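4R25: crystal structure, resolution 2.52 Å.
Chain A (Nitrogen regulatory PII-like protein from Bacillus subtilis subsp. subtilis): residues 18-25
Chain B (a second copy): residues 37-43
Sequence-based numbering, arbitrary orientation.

Chain A (18-25) LKQELGKI
Chain B (37-43) GCGLQKA

How are the two backbones arranged? Chain A contributes a helix, residues 18-25, with phi/psi near -60/-45 through most of its length and relaxing to -89/-1 at I25(A). Its i-to-i+4 hydrogen bonds run from L22(A) N to L18(A) O at 2.7 Å, G23(A) N to K19(A) O at 2.9 Å and K24(A) N to Q20(A) O at 3.1 Å; the next, I25(A) N to E21(A) O at 3.4 Å, is weak. Chain B, a second copy of the protein, contributes an extended strand, with phi from -66 to -140 and psi from 120 to 157. The strand crosses the helix with 66° between their N-to-C directions (signed crossing angle -66°), the axes approaching to 7.8 Å. The register is set by G23(A) and L40(B), whose CA atoms lie 5.7 Å apart.

Why does L40(B) cover so much of the contact? Its CA-to-CB bond points toward the helix, and with chi1 -57° (m) and chi2 -175° (t) the isobutyl group reaches the turn between K19(A) and G23(A). CD1 sits 3.7 Å from K19(A) O and 3.8 Å from G23(A) N, lying against a carbonyl and an amide already bonded to each other within the helix, so a methyl group can pack there without leaving either unpaired. CD2 lies 4.1 Å from K19(A) CB. L22(A), directed sideways with chi1 m and chi2 t, adds a looser apolar touch, its CB 4.4 Å from L40(B) CD1. G23(A) has no side chain; an ideal CB on it would point toward the strand and lie 4.0 Å from L40(B) CD1, a normal packing distance.

What does K19(A) do with its long side chain? CA-to-CB points toward the strand, and the chain is extended, chi1 at -61° (m) and chi2 to chi4 all t within a few degrees of 180°. Its far end lies beside C38(B): CE comes to 3.9 Å from C38(B) SG, a van der Waals approach between carbon and a polarizable sulfur. C38(B) also points toward the helix, with chi1 -175° (t). The intervening G39(B) makes no contact, in keeping with the alternation of a strand that presents C38(B) and L40(B) to the helix and turns Q41(B) away.

How does K42(B) join the contact? Its CA-to-CB bond points sideways, but chi1 -70° (m) followed by chi2 171°, chi3 176° and chi4 170° (all t) brings the end of the chain nearer the helix. There CE lies 3.6 Å from K24(A) O and 3.8 Å from G23(A) O, beside carbonyls in the last turn of the stretch. No hydrogen bond or salt bridge crosses between the stretches, so the 271 Å² they bury together rests on close packing. K24(A) points away, its NZ making a long salt bridge of 3.9 Å to E21(A) OE2 within the helix.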

# COMPACT_ATOMS: atom_id res chain seq x y z
N LEU A 18 11.11 11.73 13.90
CA LEU A 18 9.83 11.04 13.82
C LEU A 18 9.86 9.74 14.63
O LEU A 18 8.96 9.47 15.42
CB LEU A 18 9.50 10.73 12.36
CG LEU A 18 8.10 11.00 11.79
CD1 LEU A 18 7.78 9.95 10.74
CD2 LEU A 18 7.02 11.02 12.86
N LYS A 19 10.90 8.95 14.40
CA LYS A 19 11.08 7.71 15.14
C LYS A 19 11.10 7.97 16.65
O LYS A 19 10.51 7.21 17.41
CB LYS A 19 12.36 7.00 14.70
CG LYS A 19 12.36 6.60 13.23
CD LYS A 19 13.68 5.96 12.85
CE LYS A 19 13.73 5.60 11.38
NZ LYS A 19 15.05 5.00 11.04
N GLN A 20 11.78 9.04 17.06
CA GLN A 20 11.79 9.44 18.48
C GLN A 20 10.39 9.72 18.98
O GLN A 20 9.97 9.20 20.02
CB GLN A 20 12.67 10.67 18.73
CG GLN A 20 14.17 10.44 18.57
CD GLN A 20 14.72 9.37 19.51
OE1 GLN A 20 14.49 9.41 20.72
NE2 GLN A 20 15.44 8.41 18.95
N GLU A 21 9.66 10.55 18.25
CA GLU A 21 8.34 10.99 18.71
C GLU A 21 7.30 9.87 18.65
O GLU A 21 6.49 9.72 19.56
CB GLU A 21 7.88 12.22 17.92
CG GLU A 21 8.85 13.40 17.98
CD GLU A 21 9.02 13.96 19.39
OE1 GLU A 21 8.15 14.74 19.83
OE2 GLU A 21 10.03 13.63 20.05
N LEU A 22 7.33 9.08 17.58
CA LEU A 22 6.38 7.99 17.46
C LEU A 22 6.69 6.94 18.52
O LEU A 22 5.78 6.40 19.16
CB LEU A 22 6.42 7.36 16.06
CG LEU A 22 5.90 8.26 14.94
CD1 LEU A 22 6.13 7.60 13.59
CD2 LEU A 22 4.43 8.57 15.15
N GLY A 23 7.97 6.65 18.69
CA GLY A 23 8.41 5.77 19.75
C GLY A 23 7.86 6.16 21.12
O GLY A 23 7.41 5.30 21.88
N LYS A 24 7.86 7.45 21.43
CA LYS A 24 7.49 7.90 22.77
C LYS A 24 6.01 7.73 23.07
O LYS A 24 5.64 7.53 24.23
CB LYS A 24 7.94 9.33 23.03
CG LYS A 24 9.43 9.42 23.32
CD LYS A 24 10.00 10.82 23.12
CE LYS A 24 11.53 10.76 23.18
NZ LYS A 24 12.21 12.04 22.84
N ILE A 25 5.18 7.81 22.04
CA ILE A 25 3.73 7.70 22.25
C ILE A 25 3.23 6.25 22.18
O ILE A 25 2.04 6.00 22.35
CB ILE A 25 2.94 8.56 21.24
CG1 ILE A 25 2.75 7.82 19.92
CG2 ILE A 25 3.67 9.88 21.02
CD1 ILE A 25 2.16 8.66 18.81
N GLY B 37 11.74 -2.54 7.60
CA GLY B 37 11.06 -2.56 8.87
C GLY B 37 11.91 -1.82 9.88
O GLY B 37 13.14 -1.79 9.80
N CYS B 38 11.25 -1.20 10.84
CA CYS B 38 11.94 -0.46 11.87
C CYS B 38 11.30 -0.81 13.19
O CYS B 38 10.10 -0.61 13.36
CB CYS B 38 11.84 1.04 11.62
SG CYS B 38 12.78 2.04 12.77
N GLY B 39 12.09 -1.37 14.11
CA GLY B 39 11.63 -1.60 15.46
C GLY B 39 11.93 -0.39 16.33
O GLY B 39 12.96 0.26 16.16
N LEU B 40 11.02 -0.07 17.24
CA LEU B 40 11.20 1.05 18.15
C LEU B 40 11.01 0.59 19.60
O LEU B 40 10.03 -0.07 19.93
CB LEU B 40 10.22 2.18 17.81
CG LEU B 40 10.22 2.78 16.40
CD1 LEU B 40 9.26 3.95 16.34
CD2 LEU B 40 11.59 3.23 15.97
N GLN B 41 11.96 0.92 20.46
CA GLN B 41 11.82 0.60 21.87
C GLN B 41 12.29 1.71 22.81
O GLN B 41 13.33 2.35 22.57
CB GLN B 41 12.50 -0.73 22.21
CG GLN B 41 13.70 -1.04 21.34
CD GLN B 41 14.29 -2.41 21.63
OE1 GLN B 41 13.60 -3.30 22.15
NE2 GLN B 41 15.57 -2.58 21.31
N LYS B 42 11.49 1.94 23.85
CA LYS B 42 11.79 2.90 24.90
C LYS B 42 13.01 2.47 25.69
O LYS B 42 13.05 1.37 26.23
CB LYS B 42 10.60 3.04 25.84
CG LYS B 42 9.41 3.75 25.22
CD LYS B 42 8.20 3.66 26.13
CE LYS B 42 7.02 4.44 25.56
NZ LYS B 42 5.76 4.16 26.30
N ALA B 43 14.00 3.35 25.73
CA ALA B 43 15.21 3.11 26.49
C ALA B 43 15.34 4.15 27.60
O ALA B 43 14.75 5.23 27.54
CB ALA B 43 16.41 3.16 25.57